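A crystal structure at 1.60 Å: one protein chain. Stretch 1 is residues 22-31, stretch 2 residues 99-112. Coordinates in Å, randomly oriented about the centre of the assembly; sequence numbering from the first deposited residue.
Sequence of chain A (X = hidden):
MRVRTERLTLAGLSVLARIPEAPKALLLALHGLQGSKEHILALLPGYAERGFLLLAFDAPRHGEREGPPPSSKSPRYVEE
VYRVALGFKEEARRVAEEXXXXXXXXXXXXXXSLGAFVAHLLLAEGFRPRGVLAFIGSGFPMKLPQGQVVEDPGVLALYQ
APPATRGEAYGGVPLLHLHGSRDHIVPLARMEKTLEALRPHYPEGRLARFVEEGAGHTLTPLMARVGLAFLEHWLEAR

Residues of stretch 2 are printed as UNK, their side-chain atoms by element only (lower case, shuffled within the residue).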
# COMPACT_ATOMS: atom_id res chain seq x y z
N ALA A 22 -23.48 11.88 4.08
CA ALA A 22 -22.55 13.00 4.24
C ALA A 22 -21.38 12.82 3.27
O ALA A 22 -20.30 12.40 3.69
CB ALA A 22 -21.99 13.11 5.67
N PRO A 23 -21.58 13.15 2.00
CA PRO A 23 -20.45 12.99 1.03
C PRO A 23 -19.35 13.98 1.17
O PRO A 23 -19.57 15.20 1.26
CB PRO A 23 -21.10 13.12 -0.35
CG PRO A 23 -22.63 12.95 -0.11
CD PRO A 23 -22.83 13.53 1.33
N LYS A 24 -18.12 13.49 1.23
CA LYS A 24 -16.97 14.39 1.36
C LYS A 24 -16.11 14.40 0.05
O LYS A 24 -15.29 15.27 -0.11
CB LYS A 24 -16.04 14.00 2.54
CG LYS A 24 -15.36 12.64 2.37
CD LYS A 24 -14.58 12.23 3.61
CE LYS A 24 -13.87 10.85 3.39
NZ LYS A 24 -13.06 10.58 4.65
N ALA A 25 -16.36 13.44 -0.82
CA ALA A 25 -15.61 13.35 -2.11
C ALA A 25 -16.35 12.48 -3.08
O ALA A 25 -17.25 11.71 -2.68
CB ALA A 25 -14.23 12.68 -1.84
N LEU A 26 -15.99 12.55 -4.39
CA LEU A 26 -16.62 11.67 -5.40
C LEU A 26 -15.59 10.64 -5.82
O LEU A 26 -14.43 10.96 -5.91
CB LEU A 26 -16.95 12.51 -6.69
CG LEU A 26 -18.09 13.51 -6.54
CD1 LEU A 26 -17.90 14.68 -7.57
CD2 LEU A 26 -19.40 12.71 -6.75
N LEU A 27 -16.04 9.43 -6.11
CA LEU A 27 -15.12 8.43 -6.69
C LEU A 27 -15.87 7.88 -7.89
O LEU A 27 -16.91 7.23 -7.75
CB LEU A 27 -14.80 7.29 -5.71
CG LEU A 27 -13.89 6.20 -6.25
CD1 LEU A 27 -12.53 6.84 -6.71
CD2 LEU A 27 -13.63 5.10 -5.26
N LEU A 28 -15.36 8.15 -9.10
CA LEU A 28 -15.92 7.55 -10.32
C LEU A 28 -15.14 6.27 -10.54
O LEU A 28 -13.91 6.32 -10.68
CB LEU A 28 -15.76 8.52 -11.57
CG LEU A 28 -16.17 7.87 -12.91
CD1 LEU A 28 -17.63 7.40 -12.91
CD2 LEU A 28 -15.97 8.96 -14.07
N ALA A 29 -15.86 5.16 -10.60
CA ALA A 29 -15.22 3.80 -10.75
C ALA A 29 -15.54 3.23 -12.10
O ALA A 29 -16.69 3.25 -12.52
CB ALA A 29 -15.71 2.86 -9.62
N LEU A 30 -14.51 2.69 -12.76
CA LEU A 30 -14.54 2.17 -14.12
C LEU A 30 -14.19 0.71 -14.08
O LEU A 30 -13.09 0.31 -13.68
CB LEU A 30 -13.52 2.88 -15.02
CG LEU A 30 -13.68 4.41 -14.94
CD1 LEU A 30 -12.58 5.06 -15.85
CD2 LEU A 30 -15.09 4.92 -15.44
N HIS A 31 -15.20 -0.12 -14.42
CA HIS A 31 -15.08 -1.55 -14.33
C HIS A 31 -14.16 -2.12 -15.42
O HIS A 31 -13.74 -1.39 -16.33
CB HIS A 31 -16.52 -2.15 -14.38
CG HIS A 31 -17.19 -2.06 -15.72
ND1 HIS A 31 -16.80 -2.81 -16.81
CD2 HIS A 31 -18.23 -1.27 -16.14
CE1 HIS A 31 -17.60 -2.54 -17.84
NE2 HIS A 31 -18.49 -1.61 -17.45
N UNK A 99 -20.27 15.46 -12.77
CA UNK A 99 -20.45 15.15 -11.36
C UNK A 99 -19.78 16.25 -10.52
O UNK A 99 -20.27 16.70 -9.49
c UNK A 99 -19.77 13.74 -11.06
N UNK A 100 -18.61 16.70 -10.96
CA UNK A 100 -17.90 17.72 -10.20
C UNK A 100 -18.70 19.00 -10.18
O UNK A 100 -18.76 19.65 -9.13
c UNK A 100 -15.57 16.96 -10.71
o UNK A 100 -13.49 18.09 -10.34
c UNK A 100 -14.22 17.47 -11.16
c UNK A 100 -16.55 18.05 -10.84
o UNK A 100 -13.95 17.31 -12.36
N UNK A 101 -19.27 19.37 -11.32
CA UNK A 101 -20.09 20.63 -11.38
C UNK A 101 -21.29 20.52 -10.48
O UNK A 101 -21.67 21.48 -9.77
n UNK A 101 -18.99 20.32 -17.07
c UNK A 101 -19.95 21.98 -15.05
n UNK A 101 -21.00 19.16 -17.12
c UNK A 101 -20.58 20.89 -12.81
c UNK A 101 -19.44 21.51 -13.70
n UNK A 101 -20.72 20.92 -15.67
c UNK A 101 -20.23 20.12 -16.62
N UNK A 102 -21.91 19.35 -10.54
CA UNK A 102 -23.12 19.11 -9.78
C UNK A 102 -22.98 18.99 -8.29
O UNK A 102 -23.80 19.59 -7.53
n UNK A 102 -25.73 16.27 -11.58
n UNK A 102 -26.45 15.43 -13.60
c UNK A 102 -26.47 15.41 -12.27
c UNK A 102 -23.81 17.88 -10.33
n UNK A 102 -27.24 14.54 -11.61
c UNK A 102 -25.67 16.27 -10.14
c UNK A 102 -25.01 17.50 -9.56
N UNK A 103 -21.96 18.26 -7.83
CA UNK A 103 -21.79 18.07 -6.37
C UNK A 103 -20.75 18.94 -5.75
O UNK A 103 -20.75 19.11 -4.55
c UNK A 103 -23.67 15.46 -5.79
c UNK A 103 -22.32 14.86 -7.66
c UNK A 103 -24.60 14.57 -6.22
c UNK A 103 -22.48 15.63 -6.51
c UNK A 103 -23.29 13.94 -8.09
c UNK A 103 -21.44 16.61 -6.06
c UNK A 103 -24.49 13.79 -7.34
N UNK A 104 -19.85 19.53 -6.54
CA UNK A 104 -18.80 20.34 -5.97
C UNK A 104 -17.94 19.68 -4.93
O UNK A 104 -17.58 20.27 -3.89
N UNK A 105 -17.58 18.41 -5.19
CA UNK A 105 -16.75 17.69 -4.26
C UNK A 105 -15.48 17.24 -4.99
O UNK A 105 -15.53 17.06 -6.21
c UNK A 105 -19.33 15.25 -2.83
c UNK A 105 -18.69 16.60 -3.00
c UNK A 105 -17.46 16.38 -3.86
c UNK A 105 -18.36 17.24 -1.66
N UNK A 106 -14.38 17.10 -4.26
CA UNK A 106 -13.12 16.62 -4.88
C UNK A 106 -13.44 15.30 -5.58
O UNK A 106 -14.13 14.45 -5.00
c UNK A 106 -12.68 17.36 -2.67
c UNK A 106 -14.20 17.37 -2.82
c UNK A 106 -12.24 16.37 -3.70
N UNK A 107 -12.86 15.12 -6.79
CA UNK A 107 -13.15 13.91 -7.54
C UNK A 107 -11.92 13.05 -7.71
O UNK A 107 -10.81 13.57 -8.07
c UNK A 107 -15.52 13.09 -10.47
c UNK A 107 -14.23 12.95 -9.69
c UNK A 107 -13.75 14.24 -8.92
c UNK A 107 -13.03 12.60 -10.62
N UNK A 108 -12.12 11.76 -7.46
CA UNK A 108 -11.07 10.75 -7.63
C UNK A 108 -11.54 9.74 -8.62
O UNK A 108 -12.75 9.60 -8.86
c UNK A 108 -8.40 11.81 -4.04
c UNK A 108 -9.23 12.51 -3.17
c UNK A 108 -8.96 11.01 -5.07
c UNK A 108 -11.18 11.58 -4.39
c UNK A 108 -10.83 10.03 -6.31
c UNK A 108 -10.65 12.40 -3.35
c UNK A 108 -10.32 10.89 -5.24
N UNK A 109 -10.59 9.05 -9.25
CA UNK A 109 -10.98 7.95 -10.18
C UNK A 109 -10.47 6.60 -9.64
O UNK A 109 -9.39 6.54 -9.01
c UNK A 109 -10.54 9.34 -12.33
c UNK A 109 -9.68 9.16 -13.68
c UNK A 109 -12.05 9.44 -12.70
c UNK A 109 -10.30 8.11 -11.52
N UNK A 110 -11.21 5.53 -9.91
CA UNK A 110 -10.72 4.16 -9.61
C UNK A 110 -11.02 3.38 -10.86
O UNK A 110 -12.07 3.57 -11.47
c UNK A 110 -11.41 3.58 -8.42
N UNK A 111 -10.07 2.55 -11.33
CA UNK A 111 -10.39 1.72 -12.48
C UNK A 111 -9.89 0.31 -12.17
O UNK A 111 -8.85 0.19 -11.52
N UNK A 112 -10.60 -0.73 -12.64
CA UNK A 112 -10.14 -2.11 -12.47
C UNK A 112 -9.87 -2.75 -13.81
O UNK A 112 -10.71 -2.71 -14.69

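Position 99 has one side-chain carbon, CB, pointing toward stretch 1 and 4.1 Å from Leu26 CD1. It is Ala99.

Position 100 has three carbons in a chain, the last carrying two oxygens. This carboxylate on a two-carbon stem is Glu100. Its backbone N lies 4.0 Å from Leu26 CD1.

Positions 101 and 102 each have three carbons, a nitrogen, then a carbon carrying two more nitrogens. These guanidinium groups give Arg101 and Arg102. Both are exposed and neither touches stretch 1.

Position 103 has one carbon and a six-carbon ring without oxygen. It is Phe103. Its CD1 packs 3.7 Å from Leu26 CD2, and its N bonds to Ala99 O at 2.8 Å in the last helical turn.

Position 104 has no side-chain atoms, so it is Gly104. Its phi is positive, which favours glycine, and the chain leaves the helix here.

Position 105 has four carbons, forked at the second, as in leucine. Leu105 points toward stretch 1: its CD1 is 3.7 Å from Pro23 CB, and its CB is 4.0 Å from Leu26 CG.

Position 106 has three carbons closing a ring onto the backbone N. It is Pro106. Its CD lies 3.6 Å from Lys24 O.

Position 107 again has four carbons forked at the second. It is Leu107, with CG 4.1 Å from Leu26 CB.

Position 108 has one carbon and an all-carbon six-membered ring. It is Phe108. Ala25 CB sits at the ring edge, 3.9 Å from Phe108 CE1.

Position 109 has the same forked four carbons. It is Leu109, with CD2 4.0 Å from Leu28 CB.

Position 110 has a single carbon, CB, 3.8 Å from Leu27 CD1. It is Ala110.

Positions 111 and 112 have no side-chain atoms. They are Gly111 and Gly112. An ideal CB on Gly111 would lie 3.9 Å from Leu30 O.

The contact is a pair of parallel strands. Six backbone hydrogen bonds join them, from Leu26 N to Pro106 O at 2.7 Å through to Gly112 N to Leu30 O at 2.9 Å. Leu26, Leu28 and Leu30 each use both N and O, so the bonds alternate along the ladder. Side chains alternate too: Leu26, Leu28, Leu107 and Leu109 share one face, while Leu27, Ala29, Phe108 and Ala110 share the other. Leu26 also reaches the helix end, where its side chain packs against Ala99 and Phe103. It thereby ties strand and helix together through apolar packing.

Stretch 2, residues 99-112: AERRFGLPLFLAGG
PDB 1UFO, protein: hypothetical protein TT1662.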